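Local coordinates for protein glyceraldehyde-3-phosphate dehydrogenase (Sulfolobus solfataricus, PDB 1B7G) that oxidises and phosphorylates D-glyceraldehyde 3-phosphate to 1,3-bisphosphoglycerate in glycolysis, using either NAD or NADP with a marked preference for NADP, at residues T11-V16 / Q300-V305; C139-L144 / Y296-Q300. The protein carries 1 engineered substitution. Residue numbers count along the deposited sequence, not the author numbering.

The two contacts lie about 12 Å apart, centre to centre, and share Gln300, where the end of strand 291-298 runs into the turn before helix 304-315. Contact 1 ties that turn to the first helix of the nucleotide-binding domain; contact 2 sets the strand against the start of helix 139-152, which carries Cys139, probably the nucleophile, as in related GAPDHs. Ile303 links them: its CG2 lies 3.6 Å from Cys139 CB and its CD1 3.8 Å from Ala143 CB. Thr11, Ile12 and Gln300, which probably bind the cofactor, run from the helix 11-21 side to the nucleophile: Ile12 CD1 is 5.1 Å and Gln300 O 3.3 Å from Cys139 SG. Each contact has its own sulfate.

Contact 1 of 2, residues T11-V16 / Q300-V305; sequences TIGKRV and QESIVV. With SO4 (sulfate ion), chain G.
Residues 11-16 are helical, with Val16 N bonded to Ile12 O at 2.7 Å, and the segment 300-305 passes beside them in a turn leading into helix 304-315. CA atoms come nearest at Thr11-Glu301 (6.3 Å) and Val16-Val305 (5.6 Å). Gln300 and Glu301 are near-helical (phi/psi about -70/-24); Ser302 departs (-127/-17). Gln300 has only its backbone close by, its O 4.0 Å from Ile12 CD1; its NE2 bonds to Asp170. Glu301 makes the largest share on this segment: its CG lies 3.8 Å from Thr11 CG2, and its O is 3.6 Å from Ile12 CD1 (chi1 and chi2 m) and 3.0 Å from Arg15 CD. Arg15, chi1 m then t, t, has Glu301 CB over one guanidinium face and bonds NH1 to Thr11 O at 3.0 Å. Ser302 O accepts from Val305 N at 3.1 Å, closing the turn. Val304 CG2 meets Ile12 CG2 at 4.1 Å; Val305 CG2 (chi1 t) lies 3.7 Å from Arg15 CB and 4.3 Å from Val16 CG2. Gly13 fits the Rossmann-type GxGxxG pattern, and Thr11, Ile12 and Gln300 probably line the NAD(P) site; Thr11 N donates to O2 of a sulfate, also held by Lys172, at 2.9 Å. The Arg15 NH2-Glu301 OE2 salt bridge is long, 3.7 Å, and out of the guanidinium plane, but a water accepts from Arg15 NH1 and donates to Glu301 OE2, 2.8 Å each. Arg15 also pairs with Asp274, and Glu301 OE1 with His299. Glu301 OE2, facing Arg15 and Arg266 of the second subunit, offsets two like charges brought close together.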
loop_
_atom_site.group_PDB
_atom_site.type_symbol
_atom_site.label_atom_id
_atom_site.label_comp_id
_atom_site.label_asym_id
_atom_site.label_seq_id
_atom_site.Cartn_x
_atom_site.Cartn_y
_atom_site.Cartn_z
ATOM N N THR A 11 7.933 10.092 -6.881
ATOM C CA THR A 11 6.616 9.840 -6.268
ATOM C C THR A 11 5.486 10.529 -7.013
ATOM O O THR A 11 4.467 9.924 -7.266
ATOM C CB THR A 11 6.620 10.463 -4.835
ATOM O OG1 THR A 11 7.611 9.712 -4.131
ATOM C CG2 THR A 11 5.276 10.287 -4.138
ATOM N N ILE A 12 5.636 11.843 -7.240
ATOM C CA ILE A 12 4.590 12.614 -7.923
ATOM C C ILE A 12 4.562 12.314 -9.443
ATOM O O ILE A 12 3.504 12.099 -9.997
ATOM C CB ILE A 12 4.778 14.113 -7.724
ATOM C CG1 ILE A 12 4.986 14.513 -6.253
ATOM C CG2 ILE A 12 3.617 14.916 -8.329
ATOM C CD1 ILE A 12 3.965 13.936 -5.297
ATOM N N GLY A 13 5.728 12.381 -10.093
ATOM C CA GLY A 13 5.824 12.164 -11.529
ATOM C C GLY A 13 5.236 10.840 -11.987
ATOM O O GLY A 13 4.436 10.793 -12.902
ATOM N N LYS A 14 5.597 9.713 -11.338
ATOM C CA LYS A 14 4.999 8.432 -11.739
ATOM C C LYS A 14 3.483 8.528 -11.694
ATOM O O LYS A 14 2.779 7.957 -12.548
ATOM C CB LYS A 14 5.580 7.277 -10.951
ATOM C CG LYS A 14 5.080 7.047 -9.519
ATOM C CD LYS A 14 5.994 5.992 -8.869
ATOM C CE LYS A 14 5.876 5.968 -7.364
ATOM N NZ LYS A 14 6.629 4.816 -6.779
ATOM N N ARG A 15 2.891 9.176 -10.691
ATOM C CA ARG A 15 1.450 9.299 -10.599
ATOM C C ARG A 15 0.931 10.372 -11.579
ATOM O O ARG A 15 -0.185 10.189 -12.088
ATOM C CB ARG A 15 0.997 9.649 -9.178
ATOM C CG ARG A 15 1.452 8.641 -8.137
ATOM C CD ARG A 15 1.442 9.309 -6.732
ATOM N NE ARG A 15 1.152 8.175 -5.783
ATOM C CZ ARG A 15 2.135 7.468 -5.234
ATOM N NH1 ARG A 15 3.400 7.768 -5.523
ATOM N NH2 ARG A 15 1.876 6.505 -4.370
ATOM N N VAL A 16 1.691 11.396 -11.882
ATOM C CA VAL A 16 1.144 12.365 -12.886
ATOM C C VAL A 16 1.174 11.703 -14.266
ATOM O O VAL A 16 0.234 11.872 -15.057
ATOM C CB VAL A 16 1.791 13.723 -12.834
ATOM C CG1 VAL A 16 1.319 14.554 -14.034
ATOM C CG2 VAL A 16 1.344 14.481 -11.521
ATOM N N GLN A 300 0.163 12.886 1.111
ATOM C CA GLN A 300 1.089 13.715 0.368
ATOM C C GLN A 300 1.553 13.085 -0.939
ATOM O O GLN A 300 1.994 13.830 -1.810
ATOM C CB GLN A 300 2.347 14.159 1.123
ATOM C CG GLN A 300 3.295 13.015 1.481
ATOM C CD GLN A 300 2.709 12.028 2.443
ATOM O OE1 GLN A 300 1.805 12.304 3.261
ATOM N NE2 GLN A 300 3.183 10.779 2.398
ATOM N N GLU A 301 1.489 11.759 -1.044
ATOM C CA GLU A 301 1.958 11.202 -2.329
ATOM C C GLU A 301 1.016 11.523 -3.498
ATOM O O GLU A 301 1.471 11.475 -4.646
ATOM C CB GLU A 301 2.095 9.687 -2.182
ATOM C CG GLU A 301 3.210 9.310 -1.159
ATOM C CD GLU A 301 3.177 7.766 -1.007
ATOM O OE1 GLU A 301 2.173 7.246 -0.487
ATOM O OE2 GLU A 301 4.123 7.125 -1.458
ATOM N N SER A 302 -0.236 11.784 -3.219
ATOM C CA SER A 302 -1.216 11.953 -4.290
ATOM C C SER A 302 -2.062 13.200 -4.329
ATOM O O SER A 302 -2.743 13.376 -5.368
ATOM C CB SER A 302 -2.161 10.745 -4.205
ATOM O OG SER A 302 -2.985 10.741 -3.081
ATOM N N ILE A 303 -2.198 13.991 -3.283
ATOM C CA ILE A 303 -3.099 15.128 -3.311
ATOM C C ILE A 303 -2.916 16.066 -4.490
ATOM O O ILE A 303 -3.944 16.471 -5.067
ATOM C CB ILE A 303 -3.087 15.927 -1.981
ATOM C CG1 ILE A 303 -4.081 17.097 -2.114
ATOM C CG2 ILE A 303 -1.650 16.374 -1.658
ATOM C CD1 ILE A 303 -4.466 17.721 -0.753
ATOM N N VAL A 304 -1.702 16.292 -4.980
ATOM C CA VAL A 304 -1.523 17.231 -6.078
ATOM C C VAL A 304 -1.709 16.616 -7.464
ATOM O O VAL A 304 -1.651 17.373 -8.453
ATOM C CB VAL A 304 -0.230 18.041 -6.044
ATOM C CG1 VAL A 304 -0.153 18.897 -4.778
ATOM C CG2 VAL A 304 1.042 17.226 -6.201
ATOM N N VAL A 305 -1.877 15.326 -7.580
ATOM C CA VAL A 305 -2.065 14.700 -8.900
ATOM C C VAL A 305 -3.205 15.278 -9.695
ATOM O O VAL A 305 -2.918 15.819 -10.783
ATOM C CB VAL A 305 -2.125 13.167 -8.725
ATOM C CG1 VAL A 305 -2.422 12.427 -10.025
ATOM C CG2 VAL A 305 -0.737 12.749 -8.195
HETATM S S SO4 G . 11.186 10.963 -4.964
HETATM O O1 SO4 G . 11.264 9.529 -5.391
HETATM O O2 SO4 G . 9.782 11.461 -5.145
HETATM O O3 SO4 G . 12.126 11.778 -5.807
HETATM O O4 SO4 G . 11.584 11.093 -3.521
HETATM O O HOH W 1 5.476 6.830 -3.884
#

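Contact 2 of 2, residues C139-L144 / Y296-Q300; sequences CNTTAL and YAVHQ. With SO4 (sulfate ion), chain C.
This is a buried helix-on-sheet contact in the catalytic domain: the first turns of helix 139-152 lie over strand 291-298 of the mixed sheet. The axes of helix 139-144 and strand 296-298 approach to 9.4 Å with their directions at 141°, so the chains run roughly antiparallel, and CA atoms come nearest at Cys139-Gln300 (5.6 Å) and Ala143-Val298 (6.8 Å). The helix is regular, with Ala143 N to Cys139 O at 3.2 Å and Leu144 N to Asn140 O at 3.1 Å. In the extended strand Tyr296 and Val298 direct CB toward the helix while Ala297 turns away. Ala143 CB drops between them, 3.4 Å from Val298 CG2 and 3.8 Å from Tyr296 CE1. Tyr296, chi1 p, carries its OH to 3.4 Å from Leu144 CD2.

The helix start carries the catalytic cysteine in GAPDHs: Cys139, probably the nucleophile, and His219 form the catalytic site, and the strand of His219, 219-227, neighbours 291-298. Cys139, chi1 m, holds SG 3.3 Å from Gln300 O and 4.0 Å from Gln300 CB, while its O lies 3.9 Å from Val298 CG1. Beyond the strand Gln300, chi1 p and chi2 m, leads its amide away toward Asp170. Asn140, chi1 m, rests OD1 3.8 Å from Val298 CG2, and that oxygen accepts from His221. A sulfate takes two bonds from Asn140, N to O3 at 2.8 Å and ND2 to O2 at 2.9 Å. Ser138, Arg166 and His193 also bind it; with Asn140 and His192 they form the inorganic phosphate site, so the sulfate probably occupies a phosphate position.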
loop_
_atom_site.group_PDB
_atom_site.type_symbol
_atom_site.label_atom_id
_atom_site.label_comp_id
_atom_site.label_asym_id
_atom_site.label_seq_id
_atom_site.Cartn_x
_atom_site.Cartn_y
_atom_site.Cartn_z
ATOM N N CYS A 139 1.744 20.057 -1.342
ATOM C CA CYS A 139 0.709 19.173 -0.854
ATOM C C CYS A 139 -0.088 19.767 0.322
ATOM O O CYS A 139 -1.303 19.679 0.367
ATOM C CB CYS A 139 1.401 17.859 -0.342
ATOM S SG CYS A 139 2.435 17.096 -1.652
ATOM N N ASN A 140 0.616 20.326 1.330
ATOM C CA ASN A 140 -0.159 20.847 2.476
ATOM C C ASN A 140 -0.761 22.196 2.134
ATOM O O ASN A 140 -1.835 22.513 2.638
ATOM C CB ASN A 140 0.747 20.908 3.727
ATOM C CG ASN A 140 0.918 19.503 4.302
ATOM O OD1 ASN A 140 -0.060 18.772 4.450
ATOM N ND2 ASN A 140 2.129 19.113 4.627
ATOM N N THR A 141 -0.147 22.948 1.191
ATOM C CA THR A 141 -0.767 24.228 0.819
ATOM C C THR A 141 -2.077 23.935 0.090
ATOM O O THR A 141 -3.103 24.596 0.246
ATOM C CB THR A 141 0.154 25.054 -0.081
ATOM O OG1 THR A 141 1.448 25.188 0.531
ATOM C CG2 THR A 141 -0.425 26.458 -0.293
ATOM N N THR A 142 -2.012 22.905 -0.786
ATOM C CA THR A 142 -3.222 22.491 -1.508
ATOM C C THR A 142 -4.353 22.133 -0.582
ATOM O O THR A 142 -5.516 22.482 -0.820
ATOM C CB THR A 142 -2.931 21.318 -2.452
ATOM O OG1 THR A 142 -1.969 21.697 -3.451
ATOM C CG2 THR A 142 -4.192 20.851 -3.178
ATOM N N ALA A 143 -4.061 21.341 0.486
ATOM C CA ALA A 143 -5.127 20.899 1.369
ATOM C C ALA A 143 -5.736 22.109 2.100
ATOM O O ALA A 143 -6.944 22.171 2.227
ATOM C CB ALA A 143 -4.583 19.863 2.365
ATOM N N LEU A 144 -4.901 23.077 2.450
ATOM C CA LEU A 144 -5.433 24.292 3.120
ATOM C C LEU A 144 -6.328 25.100 2.149
ATOM O O LEU A 144 -7.396 25.555 2.520
ATOM C CB LEU A 144 -4.260 25.127 3.585
ATOM C CG LEU A 144 -3.525 24.789 4.901
ATOM C CD1 LEU A 144 -2.148 25.421 4.856
ATOM C CD2 LEU A 144 -4.309 25.311 6.102
ATOM N N TYR A 296 -7.680 17.443 9.795
ATOM C CA TYR A 296 -7.773 16.576 8.615
ATOM C C TYR A 296 -6.437 15.934 8.321
ATOM O O TYR A 296 -5.356 16.429 8.727
ATOM C CB TYR A 296 -8.373 17.379 7.427
ATOM C CG TYR A 296 -7.676 18.655 7.034
ATOM C CD1 TYR A 296 -6.493 18.628 6.282
ATOM C CD2 TYR A 296 -8.185 19.889 7.358
ATOM C CE1 TYR A 296 -5.871 19.804 5.917
ATOM C CE2 TYR A 296 -7.581 21.072 6.973
ATOM C CZ TYR A 296 -6.404 21.025 6.275
ATOM O OH TYR A 296 -5.767 22.190 5.937
ATOM N N ALA A 297 -6.516 14.809 7.581
ATOM C CA ALA A 297 -5.311 14.159 7.090
ATOM C C ALA A 297 -5.033 14.520 5.641
ATOM O O ALA A 297 -5.973 14.814 4.868
ATOM C CB ALA A 297 -5.395 12.626 7.227
ATOM N N VAL A 298 -3.779 14.487 5.217
ATOM C CA VAL A 298 -3.405 14.771 3.835
ATOM C C VAL A 298 -2.479 13.654 3.319
ATOM O O VAL A 298 -1.447 13.396 3.928
ATOM C CB VAL A 298 -2.666 16.103 3.698
ATOM C CG1 VAL A 298 -2.240 16.393 2.273
ATOM C CG2 VAL A 298 -3.516 17.292 4.234
ATOM N N HIS A 299 -2.872 12.970 2.252
ATOM C CA HIS A 299 -1.990 11.956 1.656
ATOM C C HIS A 299 -1.070 12.650 0.679
ATOM O O HIS A 299 -1.449 12.940 -0.481
ATOM C CB HIS A 299 -2.755 10.805 1.000
ATOM C CG HIS A 299 -1.804 9.767 0.431
ATOM N ND1 HIS A 299 -1.994 9.171 -0.789
ATOM C CD2 HIS A 299 -0.648 9.265 0.898
ATOM C CE1 HIS A 299 -1.005 8.349 -1.056
ATOM N NE2 HIS A 299 -0.172 8.367 -0.020
ATOM N N GLN A 300 0.163 12.886 1.111
ATOM C CA GLN A 300 1.089 13.715 0.368
ATOM C C GLN A 300 1.553 13.085 -0.939
ATOM O O GLN A 300 1.994 13.830 -1.810
ATOM C CB GLN A 300 2.347 14.159 1.123
ATOM C CG GLN A 300 3.295 13.015 1.481
ATOM C CD GLN A 300 2.709 12.028 2.443
ATOM O OE1 GLN A 300 1.805 12.304 3.261
ATOM N NE2 GLN A 300 3.183 10.779 2.398
HETATM S S SO4 C . 4.563 20.839 2.346
HETATM O O1 SO4 C . 5.841 20.204 2.050
HETATM O O2 SO4 C . 4.321 20.783 3.890
HETATM O O3 SO4 C . 3.362 20.250 1.759
HETATM O O4 SO4 C . 4.711 22.243 1.922
#